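Local structure of SusD homolog (Bacteroides thetaiotaomicron VPI-5482, 3FDH) at residues 342-345 against 346-350; 217-220 against 221-224. The protein probably binds sugars at the cell surface as an outer-membrane lipoprotein of the SusD/RagB family, serving glycan uptake. All blocks are in the same frame, centred on the assembly; numbering follows the deposited sequence. Where two conformers were deposited one is given.

Interaction 1 (342-345 against 346-350); sequences KAEA and LCRLN
Lys342, Ala343 and Glu344 each accept an i to i+4 backbone bond, from Leu346, Cys347 and Arg348, in the last turns of helix 335-348. The bond from Leu349 N to Ala345 O is weak. Asn350 then turns to positive phi, and its N bonds back to Cys347 O at 2.8 Å; this is a Schellman motif that ends the helix.

One turn apart, Glu344 and Arg348 form a salt bridge side by side. Glu344 CG stands anti to the backbone N (chi1 180°) and the chain stays extended, which carries the carboxylate out alongside the arginine. Both donors go to one oxygen: Arg348 NE lies 2.8 Å from Glu344 OE2 and Arg348 NH2 2.9 Å from the same atom. NE comes on the anti side, NH2 nearly along the C-O axis. OE2 sits at the guanidinium edge, yet the two planes are 51° apart. Leu346 lays CD1 3.5 Å from Lys342 O.

Arg440 also bridges to Glu344 OE2, and Glu446 holds Arg348 NH1, so the pair belongs to a larger charge network. Helix 412-423 packs against Glu344 and Cys347, helix 354-379 against Ala343, and helix 216-228 against Ala345.

Interaction 2 (217-220 against 221-224); sequences SADY and EKVL
Four backbone bonds join 217-220 to 221-224 within helix 216-228. Glu221 N reaches Ser217 O at 3.0 Å, and Lys222 N reaches Ala218 O at 2.9 Å. Val223 and Leu224 bond in the same way to Asp219 O and Tyr220 O. The ladder is regular i to i+4 helix.

The charged contact is between Asp219 and Lys222, three residues apart. Lys222 NZ lies 3.3 Å from Asp219 OD1, a long salt bridge. The ammonium comes from above the carboxylate, 42° out of its plane. A bend at chi3 (56°) folds the lysine back along the helix, and its CD passes 3.8 Å from Asp219 OD1. Ser213 OG bonds to the other oxygen, Asp219 OD2. With an alanine here in place of Lys222, Asp219 OD1 would probably be left without this charged mate, and Ala218 O would lose the CG and CD contacts. Glu221 bridges to Arg351 in one of its two conformers, so that pairing is less certain.

Aliphatic carbons also lie against backbone carbonyl oxygens one turn back. Lys222 CG is 3.4 Å from Ala218 O. Val223 CG2 touches Asp219 O at 3.4 Å, and Leu224 CG lies 3.5 Å from Tyr220 O.

Tyr220 and Val223 are buried against helix 191-208, and Leu224 meets helix 335-348. Glu221 is exposed, and Asp219 and Lys222 are partly so. The long, off-plane bridge suggests a modest electrostatic contribution, and Asp219 probably owes its position at least as much to Ser213.

In the fold
Following the chain from the N terminus, interaction 2 comes first, within helix 216-228, and interaction 1 follows at the end of helix 335-348. Each is local, so neither closes a long loop. They lie in series and do not nest or cross. Their centres are nevertheless about 9 Å apart, because the two helices pack against each other. Tyr220 reaches over to the end of the later helix: its OH lies 3.3 Å from Arg348 CD, and its CB 3.4 Å from Leu349 CD1. Leu224 CD2 meets Lys342 O at 3.7 Å. This packing joins two sequence-distant helices of the largely helical SusD-like fold.

Interaction 1 (342-345 against 346-350)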
loop_
_atom_site.group_PDB
_atom_site.type_symbol
_atom_site.label_atom_id
_atom_site.label_comp_id
_atom_site.label_asym_id
_atom_site.label_seq_id
_atom_site.Cartn_x
_atom_site.Cartn_y
_atom_site.Cartn_z
ATOM N N LYS A 342 10.623 11.806 1.600
ATOM C CA LYS A 342 11.486 12.970 1.904
ATOM C C LYS A 342 12.963 12.573 1.770
ATOM O O LYS A 342 13.772 13.245 1.143
ATOM C CB LYS A 342 11.251 13.418 3.324
ATOM C CG LYS A 342 12.014 14.711 3.719
ATOM C CD LYS A 342 11.629 15.211 5.090
ATOM C CE LYS A 342 12.472 16.406 5.467
ATOM N NZ LYS A 342 12.096 17.025 6.785
ATOM N N ALA A 343 13.283 11.449 2.378
ATOM C CA ALA A 343 14.643 10.874 2.309
ATOM C C ALA A 343 15.044 10.535 0.863
ATOM O O ALA A 343 16.169 10.822 0.429
ATOM C CB ALA A 343 14.751 9.619 3.229
ATOM N N GLU A 344 14.133 9.941 0.121
ATOM C CA GLU A 344 14.432 9.557 -1.259
ATOM C C GLU A 344 14.706 10.829 -2.098
ATOM O O GLU A 344 15.612 10.900 -2.949
ATOM C CB GLU A 344 13.297 8.782 -1.906
ATOM C CG GLU A 344 13.647 8.420 -3.324
ATOM C CD GLU A 344 12.599 7.678 -4.036
ATOM O OE1 GLU A 344 11.489 7.475 -3.433
ATOM O OE2 GLU A 344 12.940 7.231 -5.173
ATOM N N ALA A 345 13.883 11.835 -1.860
ATOM C CA ALA A 345 14.044 13.101 -2.590
ATOM C C ALA A 345 15.408 13.714 -2.307
ATOM O O ALA A 345 16.110 14.155 -3.215
ATOM C CB ALA A 345 12.897 14.098 -2.249
ATOM N N LEU A 346 15.808 13.724 -1.047
ATOM C CA LEU A 346 17.120 14.291 -0.678
ATOM C C LEU A 346 18.255 13.489 -1.289
ATOM O O LEU A 346 19.182 14.038 -1.884
ATOM C CB LEU A 346 17.275 14.402 0.850
ATOM C CG LEU A 346 16.397 15.487 1.512
ATOM C CD1 LEU A 346 16.137 15.140 2.943
ATOM C CD2 LEU A 346 16.959 16.895 1.362
ATOM N N CYS A 347 18.150 12.176 -1.211
ATOM C CA CYS A 347 19.172 11.320 -1.815
ATOM C C CYS A 347 19.331 11.659 -3.278
ATOM O O CYS A 347 20.404 11.906 -3.775
ATOM C CB CYS A 347 18.781 9.848 -1.704
ATOM S SG CYS A 347 18.997 9.142 -0.039
ATOM N N ARG A 348 18.234 11.627 -3.984
ATOM C CA ARG A 348 18.298 11.882 -5.422
ATOM C C ARG A 348 18.771 13.309 -5.751
ATOM O O ARG A 348 19.246 13.565 -6.865
ATOM C CB ARG A 348 16.978 11.567 -6.091
ATOM C CG ARG A 348 16.659 10.091 -6.042
ATOM C CD ARG A 348 15.434 9.781 -6.804
ATOM N NE ARG A 348 14.998 8.398 -6.613
ATOM C CZ ARG A 348 15.441 7.338 -7.278
ATOM N NH1 ARG A 348 16.361 7.408 -8.215
ATOM N NH2 ARG A 348 14.968 6.159 -6.968
ATOM N N LEU A 349 18.661 14.211 -4.777
ATOM C CA LEU A 349 19.132 15.606 -4.919
ATOM C C LEU A 349 20.583 15.693 -4.485
ATOM O O LEU A 349 21.191 16.764 -4.465
ATOM C CB LEU A 349 18.283 16.617 -4.117
ATOM C CG LEU A 349 16.962 17.016 -4.790
ATOM C CD1 LEU A 349 15.988 17.605 -3.786
ATOM C CD2 LEU A 349 17.243 17.937 -5.977
ATOM N N ASN A 350 21.164 14.551 -4.173
ATOM C CA ASN A 350 22.519 14.586 -3.659
ATOM C C ASN A 350 22.681 15.394 -2.376
ATOM O O ASN A 350 23.720 16.058 -2.156
ATOM C CB ASN A 350 23.498 15.109 -4.705
ATOM C CG ASN A 350 24.427 14.038 -5.180
ATOM O OD1 ASN A 350 24.149 12.854 -4.985
ATOM N ND2 ASN A 350 25.556 14.434 -5.772
#

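Interaction 2 (217-220 against 221-224)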
loop_
_atom_site.group_PDB
_atom_site.type_symbol
_atom_site.label_atom_id
_atom_site.label_comp_id
_atom_site.label_asym_id
_atom_site.label_seq_id
_atom_site.Cartn_x
_atom_site.Cartn_y
_atom_site.Cartn_z
ATOM N N SER A 217 15.018 17.463 -10.775
ATOM C CA SER A 217 15.413 18.252 -9.603
ATOM C C SER A 217 14.233 19.085 -9.110
ATOM O O SER A 217 13.961 19.126 -7.911
ATOM C CB SER A 217 16.649 19.108 -9.868
ATOM O OG SER A 217 17.759 18.269 -10.191
ATOM N N ALA A 218 13.505 19.683 -10.052
ATOM C CA ALA A 218 12.322 20.496 -9.705
ATOM C C ALA A 218 11.305 19.574 -9.032
ATOM O O ALA A 218 10.689 19.928 -8.009
ATOM C CB ALA A 218 11.725 21.180 -10.943
ATOM N N ASP A 219 11.193 18.349 -9.558
ATOM C CA ASP A 219 10.240 17.373 -8.998
ATOM C C ASP A 219 10.636 16.955 -7.585
ATOM O O ASP A 219 9.786 16.825 -6.699
ATOM C CB ASP A 219 10.015 16.169 -9.908
ATOM C CG ASP A 219 9.094 16.501 -11.051
ATOM O OD1 ASP A 219 8.512 17.631 -11.012
ATOM O OD2 ASP A 219 8.965 15.658 -11.976
ATOM N N TYR A 220 11.925 16.737 -7.377
ATOM C CA TYR A 220 12.379 16.358 -6.016
ATOM C C TYR A 220 12.092 17.493 -5.037
ATOM O O TYR A 220 11.729 17.269 -3.851
ATOM C CB TYR A 220 13.872 15.987 -5.934
ATOM C CG TYR A 220 14.280 14.869 -6.860
ATOM C CD1 TYR A 220 13.515 13.714 -6.967
ATOM C CD2 TYR A 220 15.444 14.952 -7.612
ATOM C CE1 TYR A 220 13.887 12.679 -7.837
ATOM C CE2 TYR A 220 15.831 13.919 -8.463
ATOM C CZ TYR A 220 15.048 12.782 -8.578
ATOM O OH TYR A 220 15.428 11.753 -9.428
ATOM N N GLU A 221 12.253 18.726 -5.522
ATOM C CA GLU A 221 12.032 19.891 -4.651
ATOM C C GLU A 221 10.539 20.034 -4.353
ATOM O O GLU A 221 10.140 20.444 -3.264
ATOM C CB GLU A 221 12.729 21.133 -5.226
ATOM C CG GLU A 221 14.274 20.940 -5.148
ATOM C CD GLU A 221 15.095 21.937 -5.945
ATOM O OE1 GLU A 221 14.517 22.782 -6.650
ATOM O OE2 GLU A 221 16.344 21.857 -5.880
ATOM N N LYS A 222 9.725 19.648 -5.311
ATOM C CA LYS A 222 8.282 19.673 -5.094
ATOM C C LYS A 222 7.917 18.674 -4.011
ATOM O O LYS A 222 7.117 18.953 -3.124
ATOM C CB LYS A 222 7.524 19.371 -6.380
ATOM C CG LYS A 222 7.449 20.581 -7.293
ATOM C CD LYS A 222 7.057 20.249 -8.691
ATOM C CE LYS A 222 5.748 19.517 -8.757
ATOM N NZ LYS A 222 5.619 18.825 -10.084
ATOM N N VAL A 223 8.513 17.500 -4.088
ATOM C CA VAL A 223 8.222 16.443 -3.123
ATOM C C VAL A 223 8.548 16.992 -1.741
ATOM O O VAL A 223 7.734 16.947 -0.837
ATOM C CB VAL A 223 9.020 15.123 -3.388
ATOM C CG1 VAL A 223 8.930 14.182 -2.175
ATOM C CG2 VAL A 223 8.532 14.432 -4.686
ATOM N N LEU A 224 9.708 17.616 -1.615
ATOM C CA LEU A 224 10.107 18.189 -0.294
ATOM C C LEU A 224 9.147 19.261 0.214
ATOM O O LEU A 224 8.862 19.377 1.430
ATOM C CB LEU A 224 11.517 18.781 -0.339
ATOM C CG LEU A 224 12.625 17.775 -0.539
ATOM C CD1 LEU A 224 13.959 18.538 -0.574
ATOM C CD2 LEU A 224 12.569 16.722 0.579
#